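Local coordinates for probable branched-chain-amino-acid aminotransferase (Thermotoga maritima MSB8, PDB 3CSW), which probably catalyses the pyridoxal-phosphate-dependent transfer of the amino group between leucine, isoleucine or valine and 2-oxoglutarate, at residues N181-K186 with E234-H239. Residues are numbered along the deposited sequence; the frame is centred on the assembly and turned at random. Where two conformers were deposited one is given.
With PLP (pyridoxal-5'-phosphate), chain E.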
loop_
_atom_site.group_PDB
_atom_site.type_symbol
_atom_site.label_atom_id
_atom_site.label_comp_id
_atom_site.label_asym_id
_atom_site.label_seq_id
_atom_site.Cartn_x
_atom_site.Cartn_y
_atom_site.Cartn_z
ATOM N N ASN A 181 12.255 20.672 2.533
ATOM C CA ASN A 181 11.104 20.298 3.344
ATOM C C ASN A 181 9.961 21.319 3.182
ATOM O O ASN A 181 10.176 22.460 2.748
ATOM C CB ASN A 181 11.474 20.125 4.810
ATOM C CG ASN A 181 12.376 18.921 5.063
ATOM O OD1 ASN A 181 13.573 19.080 5.339
ATOM N ND2 ASN A 181 11.810 17.715 4.984
ATOM N N VAL A 182 8.745 20.878 3.507
ATOM C CA VAL A 182 7.502 21.650 3.344
ATOM C C VAL A 182 6.868 22.024 4.682
ATOM O O VAL A 182 6.747 21.208 5.587
ATOM C CB VAL A 182 6.473 20.824 2.507
ATOM C CG1 VAL A 182 5.049 21.514 2.422
ATOM C CG2 VAL A 182 7.065 20.554 1.115
ATOM N N PHE A 183 6.463 23.284 4.772
ATOM C CA PHE A 183 5.697 23.788 5.874
ATOM C C PHE A 183 4.440 24.479 5.331
ATOM O O PHE A 183 4.444 25.024 4.216
ATOM C CB PHE A 183 6.511 24.834 6.662
ATOM C CG PHE A 183 7.643 24.270 7.477
ATOM C CD1 PHE A 183 8.828 23.885 6.874
ATOM C CD2 PHE A 183 7.538 24.168 8.862
ATOM C CE1 PHE A 183 9.888 23.397 7.624
ATOM C CE2 PHE A 183 8.582 23.675 9.617
ATOM C CZ PHE A 183 9.769 23.295 8.995
ATOM N N LEU A 184 3.366 24.435 6.121
ATOM C CA LEU A 184 2.157 25.195 5.822
ATOM C C LEU A 184 1.709 25.944 7.068
ATOM O O LEU A 184 2.092 25.613 8.196
ATOM C CB LEU A 184 1.028 24.323 5.243
ATOM C CG LEU A 184 0.390 23.226 6.090
ATOM C CD1 LEU A 184 -0.985 22.940 5.576
ATOM C CD2 LEU A 184 1.238 21.952 6.093
ATOM N N VAL A 185 0.942 26.998 6.862
ATOM C CA VAL A 185 0.410 27.776 7.988
ATOM C C VAL A 185 -1.090 27.780 7.829
ATOM O O VAL A 185 -1.585 28.029 6.732
ATOM C CB VAL A 185 0.922 29.235 8.040
ATOM C CG1 VAL A 185 0.235 29.999 9.180
ATOM C CG2 VAL A 185 2.460 29.295 8.188
ATOM N N LYS A 186 -1.799 27.488 8.915
ATOM C CA LYS A 186 -3.262 27.466 8.927
ATOM C C LYS A 186 -3.762 27.957 10.267
ATOM O O LYS A 186 -3.433 27.368 11.294
ATOM C CB LYS A 186 -3.764 26.045 8.658
ATOM C CG LYS A 186 -5.273 25.893 8.506
ATOM C CD LYS A 186 -5.834 26.777 7.420
ATOM C CE LYS A 186 -7.249 26.383 7.099
ATOM N NZ LYS A 186 -7.812 27.266 6.066
ATOM N N GLU A 234 -0.811 29.857 4.253
ATOM C CA GLU A 234 0.541 30.082 3.771
ATOM C C GLU A 234 1.216 28.749 3.527
ATOM O O GLU A 234 0.855 27.760 4.123
ATOM C CB GLU A 234 1.413 30.867 4.793
ATOM C CG GLU A 234 0.736 32.031 5.487
ATOM C CD GLU A 234 1.638 32.789 6.462
ATOM O OE1 GLU A 234 2.844 32.913 6.199
ATOM O OE2 GLU A 234 1.117 33.304 7.477
HETATM N N MSE A 235 2.231 28.761 2.667
HETATM C CA MSE A 235 3.099 27.619 2.434
HETATM C C MSE A 235 4.525 28.106 2.156
HETATM O O MSE A 235 4.721 29.187 1.598
HETATM C CB MSE A 235 2.547 26.795 1.270
HETATM C CG MSE A 235 3.389 25.591 0.841
HETATM SE SE MSE A 235 2.577 24.610 -0.620
HETATM C CE MSE A 235 3.849 23.287 -0.780
ATOM N N PHE A 236 5.520 27.342 2.603
ATOM C CA PHE A 236 6.931 27.641 2.318
ATOM C C PHE A 236 7.795 26.376 2.357
ATOM O O PHE A 236 7.370 25.328 2.879
ATOM C CB PHE A 236 7.497 28.763 3.221
ATOM C CG PHE A 236 7.666 28.403 4.705
ATOM C CD1 PHE A 236 8.812 27.749 5.154
ATOM C CD2 PHE A 236 6.714 28.792 5.647
ATOM C CE1 PHE A 236 8.982 27.446 6.505
ATOM C CE2 PHE A 236 6.878 28.502 7.000
ATOM C CZ PHE A 236 8.020 27.819 7.427
ATOM N N LEU A 237 8.989 26.498 1.769
ATOM C CA LEU A 237 9.975 25.439 1.709
ATOM C C LEU A 237 11.192 25.805 2.535
ATOM O O LEU A 237 11.474 26.986 2.758
ATOM C CB LEU A 237 10.433 25.201 0.268
ATOM C CG LEU A 237 9.378 25.041 -0.818
ATOM C CD1 LEU A 237 10.040 24.974 -2.205
ATOM C CD2 LEU A 237 8.481 23.819 -0.530
ATOM N N THR A 238 11.932 24.793 2.974
ATOM C CA THR A 238 13.192 25.012 3.675
ATOM C C THR A 238 14.290 24.125 3.073
ATOM O O THR A 238 14.090 22.940 2.873
ATOM C CB THR A 238 13.050 24.723 5.214
ATOM O OG1 THR A 238 12.753 23.338 5.433
ATOM C CG2 THR A 238 11.949 25.570 5.841
ATOM N N HIS A 239 15.449 24.701 2.787
ATOM C CA HIS A 239 16.615 23.920 2.368
ATOM C C HIS A 239 17.906 24.696 2.645
ATOM O O HIS A 239 17.884 25.898 2.796
ATOM C CB HIS A 239 16.512 23.459 0.893
ATOM C CG HIS A 239 16.442 24.566 -0.115
ATOM N ND1 HIS A 239 17.525 24.945 -0.890
ATOM C CD2 HIS A 239 15.411 25.354 -0.500
ATOM C CE1 HIS A 239 17.161 25.924 -1.699
ATOM N NE2 HIS A 239 15.889 26.196 -1.483
HETATM N N1 PLP E . 14.422 16.782 1.386
HETATM C C2 PLP E . 15.270 16.191 0.455
HETATM C C2A PLP E . 14.723 15.066 -0.369
HETATM C C3 PLP E . 16.595 16.658 0.312
HETATM O O3 PLP E . 17.424 16.146 -0.659
HETATM C C4 PLP E . 17.049 17.726 1.122
HETATM C C4A PLP E . 18.434 18.286 0.945
HETATM O O4A PLP E . 18.658 19.125 0.052
HETATM C C5 PLP E . 16.171 18.311 2.050
HETATM C C6 PLP E . 14.869 17.822 2.176
HETATM C C5A PLP E . 16.524 19.591 2.774
HETATM O O4P PLP E . 17.324 19.308 3.913
HETATM P P PLP E . 18.357 20.397 4.553
HETATM O O1P PLP E . 19.286 19.697 5.565
HETATM O O2P PLP E . 17.574 21.471 5.253
HETATM O O3P PLP E . 19.134 20.965 3.373
HETATM O O HOH W 1 14.889 21.470 5.546
#
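Strands 181-186 and 234-239 run antiparallel in the mixed sheet beside the pyridoxal-5'-phosphate pocket, and illustrate how one strand pair can serve both core and cofactor. Two backbone hydrogen bonds join each of the pairs Asn-181 with Thr-238, Phe-183 with Phe-236 and Val-185 with Glu-234. On the face carrying these residues, Phe-183 CB makes a CH-pi contact over the face of the Phe-236 ring, 3.6 Å from its centroid. The two rings are nearly parallel (7°) but slid apart, with little overlap. Phe-236 CG lies between its backbone N and carbonyl carbon (chi1 69°), which swings the ring across toward strand 181-186, while Thr-238 CG2 approaches Phe-183 CE1 to 3.5 Å. An alanine in place of Phe-183 would probably open a gap beside Thr-238 CG2 and Phe-236, though CB over the latter's face would remain. On the opposite face, Val-182 CG1 meets the selenomethionine methyl CE of Met-235 at 3.9 Å and CG2 lies beside Leu-237 CD2. Toward the cofactor, one water is hydrogen-bonded to Asn-181 OD1 (2.7 Å), Thr-238 OG1 and PLP O2P. Asn-181 ND2 is held by Leu-200 O, and helix 262-276 packs against Phe-236. The pair thus belongs to a sheet ending at the cofactor pocket, consistent with the class-IV aminotransferase fold.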